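Local coordinates for uncharacterized protein (Bacteroides eggerthii DSM 20697, PDB 4ECO) that is of unknown function but is built as a leucine-rich repeat solenoid, a scaffold that probably serves in protein binding, at residues F62-L66 / D67-A71; L112-H115 / G116-V119; N167-P170 / Q171-S174; Q290-D293 / D294-L298; P473-S476 / L477-E480. All coordinates share one frame; numbering follows the deposited sequence.

Contact 1 (F62-L66 / D67-A71); sequences FNKEL and DMWGA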
loop_
_atom_site.group_PDB
_atom_site.type_symbol
_atom_site.label_atom_id
_atom_site.label_comp_id
_atom_site.label_asym_id
_atom_site.label_seq_id
_atom_site.Cartn_x
_atom_site.Cartn_y
_atom_site.Cartn_z
ATOM N N PHE A 62 -20.680 -35.915 3.659
ATOM C CA PHE A 62 -21.363 -36.465 4.836
ATOM C C PHE A 62 -21.746 -37.932 4.581
ATOM O O PHE A 62 -22.462 -38.548 5.382
ATOM C CB PHE A 62 -22.581 -35.587 5.221
ATOM C CG PHE A 62 -22.175 -34.187 5.622
ATOM C CD1 PHE A 62 -21.706 -33.921 6.905
ATOM C CD2 PHE A 62 -22.199 -33.146 4.699
ATOM C CE1 PHE A 62 -21.250 -32.651 7.247
ATOM C CE2 PHE A 62 -21.747 -31.877 5.049
ATOM C CZ PHE A 62 -21.271 -31.641 6.318
ATOM N N ASN A 63 -21.198 -38.507 3.504
ATOM C CA ASN A 63 -21.372 -39.917 3.173
ATOM C C ASN A 63 -20.260 -40.756 3.864
ATOM O O ASN A 63 -19.539 -41.519 3.232
ATOM C CB ASN A 63 -21.397 -40.101 1.666
ATOM C CG ASN A 63 -22.646 -39.548 1.021
ATOM O OD1 ASN A 63 -23.697 -39.376 1.666
ATOM N ND2 ASN A 63 -22.570 -39.312 -0.284
ATOM N N LYS A 64 -20.126 -40.553 5.178
ATOM C CA LYS A 64 -19.200 -41.209 6.096
ATOM C C LYS A 64 -19.864 -41.257 7.476
ATOM O O LYS A 64 -20.918 -40.644 7.647
ATOM C CB LYS A 64 -17.828 -40.507 6.115
ATOM C CG LYS A 64 -17.767 -39.049 6.548
ATOM C CD LYS A 64 -16.702 -38.380 5.722
ATOM C CE LYS A 64 -15.990 -37.230 6.376
ATOM N NZ LYS A 64 -14.843 -36.784 5.537
ATOM N N GLU A 65 -19.285 -41.991 8.444
ATOM C CA GLU A 65 -19.810 -42.109 9.808
ATOM C C GLU A 65 -19.944 -40.737 10.468
ATOM O O GLU A 65 -19.152 -39.855 10.176
ATOM C CB GLU A 65 -18.920 -43.033 10.642
ATOM C CG GLU A 65 -19.221 -44.492 10.355
ATOM C CD GLU A 65 -20.540 -44.999 10.909
ATOM O OE1 GLU A 65 -21.039 -44.386 11.880
ATOM O OE2 GLU A 65 -21.046 -46.038 10.419
ATOM N N LEU A 66 -20.994 -40.578 11.318
ATOM C CA LEU A 66 -21.403 -39.361 12.022
ATOM C C LEU A 66 -20.286 -38.749 12.805
ATOM O O LEU A 66 -20.159 -37.525 12.771
ATOM C CB LEU A 66 -22.587 -39.632 12.966
ATOM C CG LEU A 66 -23.151 -38.463 13.827
ATOM C CD1 LEU A 66 -23.542 -37.260 12.975
ATOM C CD2 LEU A 66 -24.340 -38.920 14.671
ATOM N N ASP A 67 -19.466 -39.563 13.492
ATOM C CA ASP A 67 -18.362 -39.004 14.280
ATOM C C ASP A 67 -17.165 -38.532 13.362
ATOM O O ASP A 67 -16.237 -37.906 13.856
ATOM C CB ASP A 67 -17.897 -39.996 15.384
ATOM C CG ASP A 67 -17.250 -41.293 14.941
ATOM O OD1 ASP A 67 -17.404 -41.664 13.755
ATOM O OD2 ASP A 67 -16.592 -41.942 15.784
HETATM N N MSE A 68 -17.234 -38.770 12.045
HETATM C CA MSE A 68 -16.203 -38.376 11.076
HETATM C C MSE A 68 -16.584 -37.081 10.348
HETATM O O MSE A 68 -15.794 -36.542 9.559
HETATM C CB MSE A 68 -15.969 -39.503 10.049
HETATM C CG MSE A 68 -15.300 -40.739 10.626
HETATM SE SE MSE A 68 -13.593 -40.264 11.497
HETATM C CE MSE A 68 -14.048 -40.382 13.485
ATOM N N TRP A 69 -17.794 -36.571 10.632
ATOM C CA TRP A 69 -18.353 -35.397 9.986
ATOM C C TRP A 69 -17.554 -34.118 10.289
ATOM O O TRP A 69 -17.735 -33.114 9.581
ATOM C CB TRP A 69 -19.812 -35.228 10.385
ATOM C CG TRP A 69 -20.781 -36.190 9.730
ATOM C CD1 TRP A 69 -20.495 -37.376 9.104
ATOM C CD2 TRP A 69 -22.204 -36.048 9.683
ATOM N NE1 TRP A 69 -21.650 -37.961 8.647
ATOM C CE2 TRP A 69 -22.716 -37.164 8.980
ATOM C CE3 TRP A 69 -23.097 -35.060 10.138
ATOM C CZ2 TRP A 69 -24.081 -37.325 8.731
ATOM C CZ3 TRP A 69 -24.450 -35.228 9.906
ATOM C CH2 TRP A 69 -24.929 -36.341 9.199
ATOM N N GLY A 70 -16.624 -34.188 11.247
ATOM C CA GLY A 70 -15.764 -33.060 11.589
ATOM C C GLY A 70 -14.643 -32.846 10.595
ATOM O O GLY A 70 -14.130 -31.728 10.463
ATOM N N ALA A 71 -14.267 -33.939 9.893
ATOM C CA ALA A 71 -13.238 -33.988 8.863
ATOM C C ALA A 71 -13.778 -33.384 7.556
ATOM O O ALA A 71 -14.403 -34.062 6.738
ATOM C CB ALA A 71 -12.761 -35.413 8.660
#
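A compact turn in the loop between helix 27-41 and strand 75-77, in the N-terminal part of the leucine-rich repeat protein, is built round W69, whose indole is held between F62 and L66. The chain passes through a short 3-10 segment at D67 and the selenomethionine M68, then through a type I beta turn from M68 to A71. F62 makes an edge-to-face (T-shaped) pair with W69: its edge is turned to one face of the indole, CD1 lies 3.5 Å from W69 CD2, and the two planes stand at 77°. From the opposite face the methyl CD1 of L66 makes a CH-pi contact, 3.7 Å from the centroid of the six-membered ring of W69. With CG of L66 anti to the backbone N (chi1 179°) and chi2 at 55°, CD1 is the branch that lies over the indole. The indole edge is tied as well: W69 NE1 donates to K64 O at 3.0 Å, and this oxygen lies close to the ring plane although the donor stands well above the plane of the K64 carbonyl. One bond at the edge and one apolar group over each face thus limit both tilt and rotation of the indole. The backbone round it is closed by M68 N to E65 O at 2.9 Å and by a weak bond from W69 N to L66 O. W69 also touches Y32 and K36 of helix 27-41, and F62 meets the ring of W39. The K64 chain, bent at chi2, runs past CB of M68 and ends with NZ bound to A71 O at 3.0 Å.

Contact 2 (L112-H115 / G116-V119); sequences LGSH and GEKV. With NA (sodium ion), chain C.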
loop_
_atom_site.group_PDB
_atom_site.type_symbol
_atom_site.label_atom_id
_atom_site.label_comp_id
_atom_site.label_asym_id
_atom_site.label_seq_id
_atom_site.Cartn_x
_atom_site.Cartn_y
_atom_site.Cartn_z
ATOM N N LEU A 112 -17.009 -16.343 6.195
ATOM C CA LEU A 112 -18.164 -16.523 5.312
ATOM C C LEU A 112 -17.798 -16.042 3.922
ATOM O O LEU A 112 -18.569 -16.140 2.969
ATOM C CB LEU A 112 -19.404 -15.769 5.842
ATOM C CG LEU A 112 -19.862 -16.052 7.278
ATOM C CD1 LEU A 112 -21.059 -15.235 7.600
ATOM C CD2 LEU A 112 -20.132 -17.521 7.521
ATOM N N GLY A 113 -16.594 -15.506 3.840
ATOM C CA GLY A 113 -16.003 -14.940 2.641
ATOM C C GLY A 113 -14.877 -14.056 3.089
ATOM O O GLY A 113 -14.748 -13.830 4.289
ATOM N N SER A 114 -14.039 -13.582 2.161
ATOM C CA SER A 114 -12.902 -12.726 2.500
ATOM C C SER A 114 -12.373 -12.011 1.293
ATOM O O SER A 114 -12.762 -12.338 0.163
ATOM C CB SER A 114 -11.768 -13.542 3.106
ATOM O OG SER A 114 -11.051 -14.212 2.082
ATOM N N HIS A 115 -11.407 -11.079 1.529
ATOM C CA HIS A 115 -10.723 -10.348 0.462
ATOM C C HIS A 115 -9.837 -11.322 -0.320
ATOM O O HIS A 115 -9.576 -11.068 -1.494
ATOM C CB HIS A 115 -9.943 -9.136 0.986
ATOM C CG HIS A 115 -8.789 -9.451 1.877
ATOM N ND1 HIS A 115 -8.905 -9.385 3.247
ATOM C CD2 HIS A 115 -7.509 -9.765 1.561
ATOM C CE1 HIS A 115 -7.703 -9.676 3.723
ATOM N NE2 HIS A 115 -6.833 -9.927 2.742
ATOM N N GLY A 116 -9.472 -12.454 0.308
ATOM C CA GLY A 116 -8.674 -13.513 -0.297
ATOM C C GLY A 116 -9.318 -14.096 -1.542
ATOM O O GLY A 116 -8.631 -14.405 -2.517
ATOM N N GLU A 117 -10.647 -14.205 -1.543
ATOM C CA GLU A 117 -11.427 -14.758 -2.658
ATOM C C GLU A 117 -11.253 -13.950 -3.956
ATOM O O GLU A 117 -11.275 -14.546 -5.041
ATOM C CB GLU A 117 -12.898 -14.828 -2.278
ATOM C CG GLU A 117 -13.178 -15.892 -1.226
ATOM C CD GLU A 117 -14.610 -15.920 -0.737
ATOM O OE1 GLU A 117 -15.131 -14.830 -0.392
ATOM O OE2 GLU A 117 -15.207 -17.025 -0.687
ATOM N N LYS A 118 -11.006 -12.626 -3.846
ATOM C CA LYS A 118 -10.777 -11.758 -5.001
ATOM C C LYS A 118 -9.379 -11.976 -5.590
ATOM O O LYS A 118 -9.171 -11.628 -6.753
ATOM C CB LYS A 118 -10.975 -10.254 -4.641
ATOM C CG LYS A 118 -12.441 -9.771 -4.485
ATOM C CD LYS A 118 -13.350 -10.005 -5.722
ATOM C CE LYS A 118 -14.409 -11.041 -5.414
ATOM N NZ LYS A 118 -15.014 -11.657 -6.615
ATOM N N VAL A 119 -8.427 -12.537 -4.804
ATOM C CA VAL A 119 -7.031 -12.778 -5.259
ATOM C C VAL A 119 -6.686 -14.289 -5.219
ATOM O O VAL A 119 -5.509 -14.652 -5.182
ATOM C CB VAL A 119 -5.951 -11.944 -4.490
ATOM C CG1 VAL A 119 -6.094 -10.459 -4.787
ATOM C CG2 VAL A 119 -5.981 -12.202 -2.988
HETATM NA NA NA C . -16.663 -18.173 -2.814
#
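The backbone bends into a single turn after S114, with helical torsions at G116, E117 and K118 but without regular helical bonding: E117 N meets S114 O at 3.3 Å and K118 N meets H115 O at 3.2 Å. This buried turn directly follows strand 109-111, one of the parallel strands of the leucine-rich repeat array, and supplies one of the two protein ligands of the sodium ion. E117 folds back over the residues before it, its chain extended beyond CG (chi2 175°), which brings the carboxylate up to G113 and S114. OE1 accepts S114 N at 3.0 Å from above the carboxylate plane, with an N-H...O angle of 155°, and lies 3.2 Å from G113 CA. OE2 turns to the sodium ion at 2.8 Å, where S192 O is the other protein ligand, and also receives G90 N. With an alanine here the sodium ion would probably lose one of its two protein ligands, and S114 N would be left without its carboxylate partner. The S114 hydroxyl sits between the backbone N and the carbonyl carbon (chi1 79°), accepts a weak hydrogen bond from G116 N, and has its stronger partner in E89. CB of H115 is directed away from the turn, though its ring still passes close to G116 N; E255 holds ND1, H144 holds NE2, and Y145 meets the ring edge-to-face. At the far end of the turn, V119 CG2 comes to 4.1 Å from H115 O.

Contact 3 (N167-P170 / Q171-S174); sequences NSDP and QQKS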
loop_
_atom_site.group_PDB
_atom_site.type_symbol
_atom_site.label_atom_id
_atom_site.label_comp_id
_atom_site.label_asym_id
_atom_site.label_seq_id
_atom_site.Cartn_x
_atom_site.Cartn_y
_atom_site.Cartn_z
ATOM N N ASN A 167 20.073 -0.414 -7.246
ATOM C CA ASN A 167 20.125 -1.881 -7.193
ATOM C C ASN A 167 21.552 -2.431 -7.201
ATOM O O ASN A 167 21.761 -3.495 -6.621
ATOM C CB ASN A 167 19.344 -2.499 -8.342
ATOM C CG ASN A 167 17.863 -2.237 -8.294
ATOM O OD1 ASN A 167 17.283 -1.944 -7.245
ATOM N ND2 ASN A 167 17.213 -2.365 -9.433
ATOM N N SER A 168 22.524 -1.714 -7.817
ATOM C CA SER A 168 23.957 -2.072 -7.879
ATOM C C SER A 168 24.713 -1.666 -6.639
ATOM O O SER A 168 25.823 -2.148 -6.431
ATOM C CB SER A 168 24.628 -1.392 -9.073
ATOM O OG SER A 168 24.059 -1.786 -10.310
ATOM N N ASP A 169 24.169 -0.718 -5.865
ATOM C CA ASP A 169 24.813 -0.184 -4.664
ATOM C C ASP A 169 24.549 -1.116 -3.489
ATOM O O ASP A 169 23.396 -1.260 -3.070
ATOM C CB ASP A 169 24.337 1.259 -4.361
ATOM C CG ASP A 169 25.077 2.007 -3.256
ATOM O OD1 ASP A 169 25.820 1.358 -2.480
ATOM O OD2 ASP A 169 24.882 3.239 -3.139
ATOM N N PRO A 170 25.621 -1.765 -2.952
ATOM C CA PRO A 170 25.435 -2.677 -1.805
ATOM C C PRO A 170 24.986 -1.944 -0.538
ATOM O O PRO A 170 24.379 -2.559 0.331
ATOM C CB PRO A 170 26.830 -3.289 -1.602
ATOM C CG PRO A 170 27.620 -2.917 -2.793
ATOM C CD PRO A 170 27.049 -1.665 -3.326
ATOM N N GLN A 171 25.279 -0.636 -0.445
ATOM C CA GLN A 171 24.942 0.201 0.707
ATOM C C GLN A 171 23.476 0.689 0.655
ATOM O O GLN A 171 23.048 1.424 1.545
ATOM C CB GLN A 171 25.914 1.407 0.789
ATOM C CG GLN A 171 27.368 1.033 1.150
ATOM C CD GLN A 171 27.595 0.476 2.567
ATOM O OE1 GLN A 171 27.216 1.079 3.591
ATOM N NE2 GLN A 171 28.240 -0.693 2.654
ATOM N N GLN A 172 22.710 0.275 -0.369
ATOM C CA GLN A 172 21.298 0.650 -0.546
ATOM C C GLN A 172 20.383 -0.581 -0.708
ATOM O O GLN A 172 20.800 -1.592 -1.294
ATOM C CB GLN A 172 21.115 1.560 -1.771
ATOM C CG GLN A 172 21.833 2.893 -1.686
ATOM C CD GLN A 172 21.385 3.841 -2.775
ATOM O OE1 GLN A 172 20.195 4.172 -2.893
ATOM N NE2 GLN A 172 22.335 4.367 -3.553
ATOM N N LYS A 173 19.124 -0.468 -0.230
ATOM C CA LYS A 173 18.104 -1.512 -0.394
ATOM C C LYS A 173 17.625 -1.481 -1.852
ATOM O O LYS A 173 17.253 -0.413 -2.361
ATOM C CB LYS A 173 16.917 -1.342 0.587
ATOM C CG LYS A 173 17.266 -1.255 2.079
ATOM C CD LYS A 173 15.995 -1.208 2.916
ATOM C CE LYS A 173 16.215 -1.006 4.396
ATOM N NZ LYS A 173 14.934 -1.151 5.147
ATOM N N SER A 174 17.706 -2.619 -2.544
ATOM C CA SER A 174 17.300 -2.704 -3.948
ATOM C C SER A 174 15.797 -2.460 -4.073
ATOM O O SER A 174 15.044 -2.671 -3.117
ATOM C CB SER A 174 17.693 -4.055 -4.546
ATOM O OG SER A 174 19.108 -4.162 -4.608
#
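D169 carries this contact with both carboxylate oxygens, one for the backbone of Q171 and one for the side chain of Q172. Its CG is anti to the backbone N (chi1 -171°), which swings the carboxylate over the residues that follow. OD1 accepts Q171 N at 2.9 Å from above the carboxylate plane and also lies 3.3 Å from Q171 CB. OD2 takes Q172 NE2 at 2.8 Å in a nearly straight bond (168°), on the anti side and out of the carboxylate plane, while the nitrogen donates within its own amide plane. The two side chains cross at about a right angle, and the carboxylate and amide planes stand 80° apart. The bond from Q171 N makes an Asx turn, and it coincides with a type I beta turn from D169 to Q172, closed by Q172 N on D169 O at 3.2 Å; together they reverse the chain just after helix 160-168. The last turn of that helix meets the returning chain at S174. There N167 OD1 lies 3.4 Å from S174 CA and is hydrogen-bonded to I175 N, while S174 OG, beside its own backbone N, makes a weak bond to N167 O.

Contact 4 (Q290-D293 / D294-L298); sequences QLKD and DWQAL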
loop_
_atom_site.group_PDB
_atom_site.type_symbol
_atom_site.label_atom_id
_atom_site.label_comp_id
_atom_site.label_asym_id
_atom_site.label_seq_id
_atom_site.Cartn_x
_atom_site.Cartn_y
_atom_site.Cartn_z
ATOM N N GLN A 290 -22.893 8.361 5.123
ATOM C CA GLN A 290 -23.282 7.217 5.947
ATOM C C GLN A 290 -22.054 6.473 6.519
ATOM O O GLN A 290 -22.081 6.066 7.687
ATOM C CB GLN A 290 -24.165 6.242 5.129
ATOM C CG GLN A 290 -24.793 5.094 5.922
ATOM C CD GLN A 290 -25.575 5.562 7.123
ATOM O OE1 GLN A 290 -26.576 6.299 7.028
ATOM N NE2 GLN A 290 -25.116 5.156 8.285
ATOM N N LEU A 291 -20.995 6.289 5.702
ATOM C CA LEU A 291 -19.784 5.609 6.150
ATOM C C LEU A 291 -19.047 6.496 7.164
ATOM O O LEU A 291 -18.561 5.965 8.167
ATOM C CB LEU A 291 -18.898 5.235 4.964
ATOM C CG LEU A 291 -17.776 4.228 5.244
ATOM C CD1 LEU A 291 -18.325 2.865 5.585
ATOM C CD2 LEU A 291 -16.845 4.123 4.083
ATOM N N LYS A 292 -19.039 7.842 6.957
ATOM C CA LYS A 292 -18.436 8.816 7.879
ATOM C C LYS A 292 -19.128 8.710 9.237
ATOM O O LYS A 292 -18.465 8.687 10.279
ATOM C CB LYS A 292 -18.535 10.252 7.307
ATOM C CG LYS A 292 -18.038 11.389 8.233
ATOM C CD LYS A 292 -18.871 12.659 8.072
ATOM C CE LYS A 292 -19.877 12.908 9.194
ATOM N NZ LYS A 292 -19.245 13.443 10.449
ATOM N N ASP A 293 -20.467 8.606 9.209
ATOM C CA ASP A 293 -21.326 8.472 10.383
ATOM C C ASP A 293 -21.107 7.118 11.100
ATOM O O ASP A 293 -21.016 7.111 12.328
ATOM C CB ASP A 293 -22.797 8.653 9.980
ATOM C CG ASP A 293 -23.167 10.100 9.663
ATOM O OD1 ASP A 293 -22.465 11.025 10.160
ATOM O OD2 ASP A 293 -24.189 10.316 8.962
ATOM N N ASP A 294 -20.967 6.005 10.347
ATOM C CA ASP A 294 -20.708 4.676 10.925
ATOM C C ASP A 294 -19.315 4.648 11.579
ATOM O O ASP A 294 -19.186 4.127 12.698
ATOM C CB ASP A 294 -20.845 3.552 9.880
ATOM C CG ASP A 294 -22.254 3.305 9.359
ATOM O OD1 ASP A 294 -23.214 3.295 10.190
ATOM O OD2 ASP A 294 -22.394 3.023 8.146
ATOM N N TRP A 295 -18.288 5.240 10.899
ATOM C CA TRP A 295 -16.924 5.367 11.437
ATOM C C TRP A 295 -16.978 6.201 12.729
ATOM O O TRP A 295 -16.435 5.747 13.750
ATOM C CB TRP A 295 -15.964 5.985 10.399
ATOM C CG TRP A 295 -14.508 6.112 10.800
ATOM C CD1 TRP A 295 -13.951 5.827 12.012
ATOM C CD2 TRP A 295 -13.432 6.620 9.976
ATOM N NE1 TRP A 295 -12.596 6.105 11.995
ATOM C CE2 TRP A 295 -12.254 6.600 10.763
ATOM C CE3 TRP A 295 -13.350 7.094 8.650
ATOM C CZ2 TRP A 295 -11.012 7.037 10.269
ATOM C CZ3 TRP A 295 -12.119 7.502 8.157
ATOM C CH2 TRP A 295 -10.968 7.474 8.962
ATOM N N GLN A 296 -17.710 7.359 12.709
ATOM C CA GLN A 296 -17.835 8.244 13.866
ATOM C C GLN A 296 -18.404 7.494 15.043
ATOM O O GLN A 296 -17.867 7.591 16.151
ATOM C CB GLN A 296 -18.691 9.483 13.554
ATOM C CG GLN A 296 -18.505 10.597 14.590
ATOM C CD GLN A 296 -18.914 11.974 14.116
ATOM O OE1 GLN A 296 -18.340 12.578 13.186
ATOM N NE2 GLN A 296 -19.850 12.539 14.833
ATOM N N ALA A 297 -19.472 6.712 14.779
ATOM C CA ALA A 297 -20.187 5.896 15.756
ATOM C C ALA A 297 -19.237 4.893 16.421
ATOM O O ALA A 297 -19.301 4.715 17.640
ATOM C CB ALA A 297 -21.336 5.175 15.081
ATOM N N LEU A 298 -18.326 4.280 15.617
ATOM C CA LEU A 298 -17.324 3.338 16.106
ATOM C C LEU A 298 -16.355 4.039 17.074
ATOM O O LEU A 298 -16.144 3.527 18.177
ATOM C CB LEU A 298 -16.568 2.679 14.946
ATOM C CG LEU A 298 -17.307 1.557 14.220
ATOM C CD1 LEU A 298 -16.677 1.263 12.886
ATOM C CD2 LEU A 298 -17.372 0.313 15.060
#
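D294 reaches back one helical turn to Q290, one of several i to i+4 links along helix 288-300. Its backbone N donates to Q290 O at 2.9 Å. Its carboxylate faces the Q290 amide obliquely, with NE2 weakly bonded to OD1 at 3.3 Å and to OD2 at 3.5 Å. Q290 has its chain bent at chi2 (54°), which folds the amide forward to this spot. The firmer partner of OD2 lies elsewhere, at L265 N, so D294 joins the helix to the loop that carries L265. With an alanine in place of this aspartate, L265 N would probably lose its acceptor and the Q290 amide would be likely to swing more freely. W295 follows; its N binds L291 O at 2.8 Å, CB lies close to that same oxygen, and the indole leads away from the turn toward F320, P321 and M329. Q296 repeats the backbone bond, N to K292 O, and its side chain runs alongside that of K292, both pointing the same way. K292 is bent at three torsions and brings NZ to Q296 OE1 at 3.0 Å, approaching from above the carbonyl plane; V322 N is a second donor to that oxygen. A297 N closes on D293 O at 2.9 Å, and its methyl rests 3.4 Å from the same oxygen. The helix links strands 277-279 and 309-311, parallel neighbours in the leucine-rich repeat array, and through W295 and Q296 it is packed against the 320-322 chain that leads into helix 323-326.

Contact 5 (P473-S476 / L477-E480); sequences PKNS and LKDE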
loop_
_atom_site.group_PDB
_atom_site.type_symbol
_atom_site.label_atom_id
_atom_site.label_comp_id
_atom_site.label_asym_id
_atom_site.label_seq_id
_atom_site.Cartn_x
_atom_site.Cartn_y
_atom_site.Cartn_z
ATOM N N PRO A 473 19.644 27.115 -8.643
ATOM C CA PRO A 473 20.715 28.110 -8.485
ATOM C C PRO A 473 21.678 27.852 -7.320
ATOM O O PRO A 473 21.518 26.916 -6.529
ATOM C CB PRO A 473 19.944 29.404 -8.250
ATOM C CG PRO A 473 18.671 28.974 -7.636
ATOM C CD PRO A 473 18.328 27.695 -8.309
ATOM N N LYS A 474 22.688 28.737 -7.256
ATOM C CA LYS A 474 23.834 28.830 -6.363
ATOM C C LYS A 474 23.560 28.178 -4.999
ATOM O O LYS A 474 24.158 27.141 -4.752
ATOM C CB LYS A 474 24.284 30.310 -6.196
ATOM C CG LYS A 474 25.568 30.492 -5.397
ATOM C CD LYS A 474 26.392 31.732 -5.776
ATOM C CE LYS A 474 26.047 32.971 -4.994
ATOM N NZ LYS A 474 27.212 33.893 -4.882
ATOM N N ASN A 475 22.707 28.735 -4.129
ATOM C CA ASN A 475 22.577 28.096 -2.826
ATOM C C ASN A 475 21.218 27.408 -2.677
ATOM O O ASN A 475 20.273 27.971 -2.113
ATOM C CB ASN A 475 22.821 29.112 -1.728
ATOM C CG ASN A 475 24.252 29.561 -1.664
ATOM O OD1 ASN A 475 25.168 28.765 -1.453
ATOM N ND2 ASN A 475 24.465 30.850 -1.834
ATOM N N SER A 476 21.132 26.180 -3.209
ATOM C CA SER A 476 19.919 25.383 -3.176
ATOM C C SER A 476 20.084 24.160 -2.284
ATOM O O SER A 476 19.099 23.704 -1.707
ATOM C CB SER A 476 19.526 24.956 -4.584
ATOM O OG SER A 476 19.141 26.057 -5.393
ATOM N N LEU A 477 21.314 23.623 -2.171
ATOM C CA LEU A 477 21.610 22.444 -1.348
ATOM C C LEU A 477 22.559 22.798 -0.195
ATOM O O LEU A 477 22.948 21.935 0.612
ATOM C CB LEU A 477 22.211 21.339 -2.212
ATOM C CG LEU A 477 21.260 20.718 -3.198
ATOM C CD1 LEU A 477 22.009 20.154 -4.371
ATOM C CD2 LEU A 477 20.416 19.660 -2.532
ATOM N N LYS A 478 22.919 24.084 -0.125
ATOM C CA LYS A 478 23.812 24.619 0.890
ATOM C C LYS A 478 23.558 26.123 1.078
ATOM O O LYS A 478 22.784 26.724 0.319
ATOM C CB LYS A 478 25.286 24.342 0.506
ATOM C CG LYS A 478 25.821 25.085 -0.730
ATOM C CD LYS A 478 27.345 25.225 -0.598
ATOM C CE LYS A 478 28.003 26.188 -1.557
ATOM N NZ LYS A 478 27.781 27.626 -1.229
ATOM N N ASP A 479 24.174 26.700 2.135
ATOM C CA ASP A 479 24.247 28.145 2.403
ATOM C C ASP A 479 25.599 28.605 1.853
ATOM O O ASP A 479 26.496 27.776 1.718
ATOM C CB ASP A 479 24.051 28.481 3.901
ATOM C CG ASP A 479 22.620 28.387 4.439
ATOM O OD1 ASP A 479 21.667 28.325 3.618
ATOM O OD2 ASP A 479 22.452 28.415 5.674
ATOM N N GLU A 480 25.739 29.883 1.493
ATOM C CA GLU A 480 26.943 30.444 0.857
ATOM C C GLU A 480 28.268 29.896 1.413
ATOM O O GLU A 480 29.120 29.513 0.601
ATOM C CB GLU A 480 26.979 31.983 0.944
ATOM C CG GLU A 480 28.020 32.623 0.035
ATOM C CD GLU A 480 27.835 32.440 -1.464
ATOM O OE1 GLU A 480 26.723 32.731 -1.962
ATOM O OE2 GLU A 480 28.813 32.055 -2.148
#
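N475 meets K478 and E480 across a tight bend, one residue for each side of its amide. Its CB lies 3.1 Å from K478 O. CG, placed beside the backbone N (chi1 -69°), lies 3.5 Å from E480 N. At the tip the two ends part. OD1 accepts K478 NZ at 2.9 Å, the ammonium arriving nearly along the C=O axis. ND2 donates to E480 OE1 at 2.9 Å, within its own amide plane but from above the carboxylate plane, with the two planes at 89°. Both partners have further hold on the bend. K478 NZ, on a chain bent only at its end, also binds D479 O and E480 O, so three oxygens grip it. E480 OE1 forms a salt bridge with K474 NZ at 3.2 Å, and its negative charge may help orient the asparagine amide. Within 473-476, S476 OG donates to P473 O at 2.8 Å. K450 binds N475 O, K478 O and the D479 carboxylate. In the leucine-rich repeat stack the bend joins the loop after strand 461-463 to the weakly bonded strand 478-479, which pairs antiparallel with strand 482-483.

In the fold
All five contacts are local and follow one another along the chain; none encloses or crosses another. Contact 1 closes a turn between helix 27-41 and strand 75-77, near the N-terminal end of the solenoid. Contact 2 turns the chain after strand 109-111 at the sodium site, its centre about 27 Å from that of contact 1. Contact 3 ends helix 160-168 and sends the chain toward strand 194-198. Contact 4 lies within helix 288-300, which joins strands 277-279 and 309-311, and contact 5 joins the loop after strand 461-463 to strand 478-479. Contacts 1 and 5 lie on opposite sides of the chain's centre, about 78 Å apart between centres.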